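Local coordinates for protein clan CA, family C40, NlpC/P60 superfamily cysteine peptidase (Trichomonas vaginalis, PDB 6BIO) that probably cleaves peptide bonds in bacterial peptidoglycan as a cysteine peptidase of the NlpC/P60 family, at residues D154-K165 against L185-I195. Residues are numbered along the deposited sequence; the frame is centred on the assembly and turned at random. Where two conformers were deposited one is given.
Sequences DGERAANLVKTK and LMQWAYNRLDI
Leu161 and Leu193 interlock at the centre of this contact, their side chains lying antiparallel alongside one another, with Leu161 CD1 3.7 Å from Leu193 CG. The same CD1 rests 3.5 Å from Ala189 O, and the other methyl of Leu161, CD2, leans toward CH2 of Trp188. Leu161 and Ala189 bring the backbones closest, with their CA atoms 5.7 Å apart. Farther into the protein, Val162 CG1 fits among Ala189 CB, Leu185 CG and the methyl of Met186. Ala158 CB sits 3.5 Å from Tyr190 OH, a hydroxyl also hydrogen-bonded to Gly220 O.

Against this tight core, the side with Thr164, Lys165 and Arg192 is more open to solvent, yet the Trp188 ring there is clamped on both faces. CG of Trp188 lies anti to the backbone N (chi1 168°), which swings the indole toward the C-terminal end of helix 154-163. There Lys165 CE lies over one face, 3.4 Å from Trp188 CZ2, and Leu161 O meets the ring edge in plane. Arg192 folds its CG over the opposite face. Both cations find partners farther out: Lys165 NZ on Pro177 O, Arg192 on Asp51.

The Asp154 end is buried and water-bridged. No direct hydrogen bond joins the segments; instead a water donates to Asp154 OD2 (2.7 Å) and to Leu193 O (2.8 Å). Asp154 OD1 pairs with Lys147. Arg157 CB packs on Leu193 CD2.

The helices cross at 123°, and a Schellman motif with Asp194 as C-prime residue ends the second. Val162 and Met186 both reach strand 237-243, so the pair packs against the antiparallel sheet, as expected of the papain-like NlpC/P60 fold, in which the catalytic cysteine typically begins the helix corresponding to 182-191.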
# COMPACT_ATOMS: atom_id res chain seq x y z
N ASP A 154 6.56 9.47 -1.84
CA ASP A 154 5.59 8.63 -1.17
C ASP A 154 5.65 8.78 0.35
O ASP A 154 4.66 8.48 1.02
CB ASP A 154 5.78 7.15 -1.53
CG ASP A 154 5.16 6.76 -2.86
OD1 ASP A 154 4.35 7.54 -3.45
OD2 ASP A 154 5.51 5.65 -3.34
N GLY A 155 6.78 9.22 0.92
CA GLY A 155 6.81 9.53 2.35
C GLY A 155 5.84 10.64 2.74
O GLY A 155 5.09 10.53 3.74
N GLU A 156 5.82 11.72 1.95
CA GLU A 156 4.85 12.77 2.18
C GLU A 156 3.45 12.24 1.99
O GLU A 156 2.53 12.62 2.72
CB GLU A 156 5.13 13.96 1.24
CG GLU A 156 6.48 14.62 1.59
CD GLU A 156 6.80 15.88 0.85
OE1 GLU A 156 5.94 16.37 0.06
OE2 GLU A 156 7.91 16.43 1.13
N ARG A 157 3.24 11.34 1.03
CA ARG A 157 1.90 10.79 0.85
C ARG A 157 1.49 9.94 2.05
O ARG A 157 0.32 9.95 2.46
CB ARG A 157 1.84 9.97 -0.45
CG ARG A 157 2.10 10.78 -1.68
CD ARG A 157 1.92 9.97 -2.98
NE ARG A 157 2.18 10.83 -4.13
CZ ARG A 157 3.36 10.99 -4.72
NH1 ARG A 157 3.47 11.83 -5.75
NH2 ARG A 157 4.41 10.28 -4.33
N ALA A 158 2.43 9.19 2.62
CA ALA A 158 2.12 8.38 3.79
C ALA A 158 1.76 9.26 4.97
O ALA A 158 0.82 8.95 5.72
CB ALA A 158 3.31 7.50 4.12
N ALA A 159 2.47 10.38 5.15
CA ALA A 159 2.17 11.32 6.22
C ALA A 159 0.78 11.90 6.04
O ALA A 159 0.03 12.04 7.02
CB ALA A 159 3.21 12.44 6.23
N ASN A 160 0.39 12.26 4.81
CA ASN A 160 -0.99 12.70 4.59
C ASN A 160 -1.98 11.60 4.99
O ASN A 160 -3.00 11.87 5.64
CB ASN A 160 -1.22 13.13 3.15
CG ASN A 160 -2.72 13.42 2.89
OD1 ASN A 160 -3.28 14.44 3.35
ND2 ASN A 160 -3.37 12.53 2.17
N LEU A 161 -1.71 10.36 4.58
CA LEU A 161 -2.66 9.28 4.89
C LEU A 161 -2.89 9.11 6.39
O LEU A 161 -4.03 8.95 6.82
CB LEU A 161 -2.19 7.97 4.25
CG LEU A 161 -2.50 7.90 2.76
CD1 LEU A 161 -1.56 6.99 2.00
CD2 LEU A 161 -3.95 7.46 2.54
N VAL A 162 -1.82 9.14 7.21
CA VAL A 162 -2.08 9.00 8.65
C VAL A 162 -2.81 10.21 9.20
O VAL A 162 -3.61 10.07 10.13
CB VAL A 162 -0.84 8.62 9.48
CG1 VAL A 162 -0.27 7.30 9.06
CG2 VAL A 162 0.22 9.73 9.43
N LYS A 163 -2.59 11.41 8.64
CA LYS A 163 -3.36 12.57 9.09
C LYS A 163 -4.84 12.37 8.86
O LYS A 163 -5.63 12.86 9.66
CB LYS A 163 -2.88 13.85 8.39
CG LYS A 163 -1.50 14.28 8.83
CD LYS A 163 -0.99 15.46 8.01
CE LYS A 163 0.47 15.71 8.31
NZ LYS A 163 0.96 16.98 7.64
N THR A 164 -5.23 11.67 7.80
CA THR A 164 -6.66 11.45 7.52
C THR A 164 -7.32 10.61 8.60
O THR A 164 -8.56 10.51 8.61
CB THR A 164 -6.91 10.78 6.16
OG1 THR A 164 -6.58 9.39 6.19
CG2 THR A 164 -6.18 11.50 5.02
N LYS A 165 -6.52 9.98 9.48
CA LYS A 165 -7.06 9.14 10.53
C LYS A 165 -6.95 9.77 11.91
O LYS A 165 -7.29 9.10 12.92
CB LYS A 165 -6.42 7.75 10.52
CG LYS A 165 -6.67 7.01 9.18
CD LYS A 165 -8.14 6.79 8.90
CE LYS A 165 -8.32 6.04 7.60
NZ LYS A 165 -9.71 5.57 7.39
N LEU A 185 -2.01 1.14 12.04
CA LEU A 185 -2.05 2.41 11.34
C LEU A 185 -0.93 2.50 10.32
O LEU A 185 -1.13 2.99 9.20
CB LEU A 185 -1.99 3.56 12.37
CG LEU A 185 -2.05 4.97 11.79
CD1 LEU A 185 -3.39 5.26 11.09
CD2 LEU A 185 -1.82 6.00 12.88
N MET A 186 0.29 2.05 10.68
CA MET A 186 1.42 2.13 9.76
C MET A 186 1.19 1.23 8.57
O MET A 186 1.40 1.64 7.43
CB MET A 186 2.71 1.73 10.47
CG MET A 186 3.07 2.46 11.76
SD MET A 186 3.36 4.26 11.64
CE MET A 186 1.68 4.87 11.89
N GLN A 187 0.77 -0.01 8.82
CA GLN A 187 0.61 -0.96 7.73
C GLN A 187 -0.51 -0.51 6.80
O GLN A 187 -0.37 -0.59 5.57
CB GLN A 187 0.36 -2.36 8.27
CG GLN A 187 0.32 -3.42 7.16
CD GLN A 187 -0.06 -4.79 7.65
OE1 GLN A 187 -1.11 -4.99 8.28
NE2 GLN A 187 0.77 -5.77 7.35
N TRP A 188 -1.61 -0.02 7.37
CA TRP A 188 -2.71 0.49 6.56
C TRP A 188 -2.24 1.62 5.64
O TRP A 188 -2.59 1.68 4.45
CB TRP A 188 -3.85 0.96 7.50
CG TRP A 188 -4.87 1.76 6.72
CD1 TRP A 188 -5.87 1.28 5.96
CD2 TRP A 188 -4.87 3.18 6.54
NE1 TRP A 188 -6.50 2.32 5.30
CE2 TRP A 188 -5.90 3.49 5.64
CE3 TRP A 188 -4.10 4.22 7.06
CZ2 TRP A 188 -6.17 4.81 5.25
CZ3 TRP A 188 -4.38 5.50 6.67
CH2 TRP A 188 -5.38 5.78 5.75
N ALA A 189 -1.53 2.60 6.20
CA ALA A 189 -1.16 3.76 5.41
C ALA A 189 -0.34 3.33 4.20
O ALA A 189 -0.54 3.80 3.08
CB ALA A 189 -0.39 4.77 6.26
N TYR A 190 0.64 2.44 4.43
CA TYR A 190 1.45 1.98 3.31
C TYR A 190 0.68 1.06 2.36
O TYR A 190 0.94 1.07 1.14
CB TYR A 190 2.80 1.41 3.81
CG TYR A 190 3.78 2.55 4.01
CD1 TYR A 190 4.44 3.06 2.91
CD2 TYR A 190 4.01 3.13 5.24
CE1 TYR A 190 5.27 4.13 3.03
CE2 TYR A 190 4.85 4.22 5.37
CZ TYR A 190 5.51 4.69 4.25
OH TYR A 190 6.35 5.78 4.32
N ASN A 191 -0.33 0.34 2.85
CA ASN A 191 -1.20 -0.43 1.97
C ASN A 191 -1.81 0.48 0.92
O ASN A 191 -1.92 0.12 -0.25
CB ASN A 191 -2.31 -1.12 2.76
CG ASN A 191 -3.24 -1.87 1.83
OD1 ASN A 191 -4.32 -1.39 1.46
ND2 ASN A 191 -2.81 -3.03 1.40
N ARG A 192 -2.22 1.69 1.32
CA ARG A 192 -2.82 2.64 0.39
C ARG A 192 -1.85 3.21 -0.63
O ARG A 192 -2.28 3.84 -1.61
CB ARG A 192 -3.48 3.73 1.20
CG ARG A 192 -4.75 3.29 1.96
CD ARG A 192 -5.81 2.78 1.04
NE ARG A 192 -7.09 2.55 1.68
CZ ARG A 192 -7.57 1.37 2.02
NH1 ARG A 192 -6.86 0.28 1.92
NH2 ARG A 192 -8.81 1.28 2.49
N LEU A 193 -0.55 2.98 -0.46
CA LEU A 193 0.49 3.32 -1.42
C LEU A 193 1.05 2.08 -2.10
O LEU A 193 2.08 2.15 -2.80
CB LEU A 193 1.62 4.07 -0.70
CG LEU A 193 1.13 5.39 -0.06
CD1 LEU A 193 2.22 6.00 0.80
CD2 LEU A 193 0.66 6.42 -1.10
N ASP A 194 0.40 0.93 -1.93
CA ASP A 194 0.83 -0.31 -2.56
C ASP A 194 2.25 -0.67 -2.15
O ASP A 194 3.02 -1.19 -2.95
CB ASP A 194 0.67 -0.26 -4.08
CG ASP A 194 0.73 -1.62 -4.78
OD1 ASP A 194 0.45 -2.66 -4.15
OD2 ASP A 194 1.03 -1.57 -5.99
N ILE A 195 2.54 -0.47 -0.85
CA ILE A 195 3.84 -0.80 -0.29
C ILE A 195 3.56 -1.69 0.91
O ILE A 195 2.76 -1.34 1.79
CB ILE A 195 4.59 0.48 0.14
CG1 ILE A 195 4.96 1.27 -1.11
CG2 ILE A 195 5.81 0.11 0.99
CD1 ILE A 195 5.39 2.70 -0.75
O HOH W 1 3.66 3.87 -4.29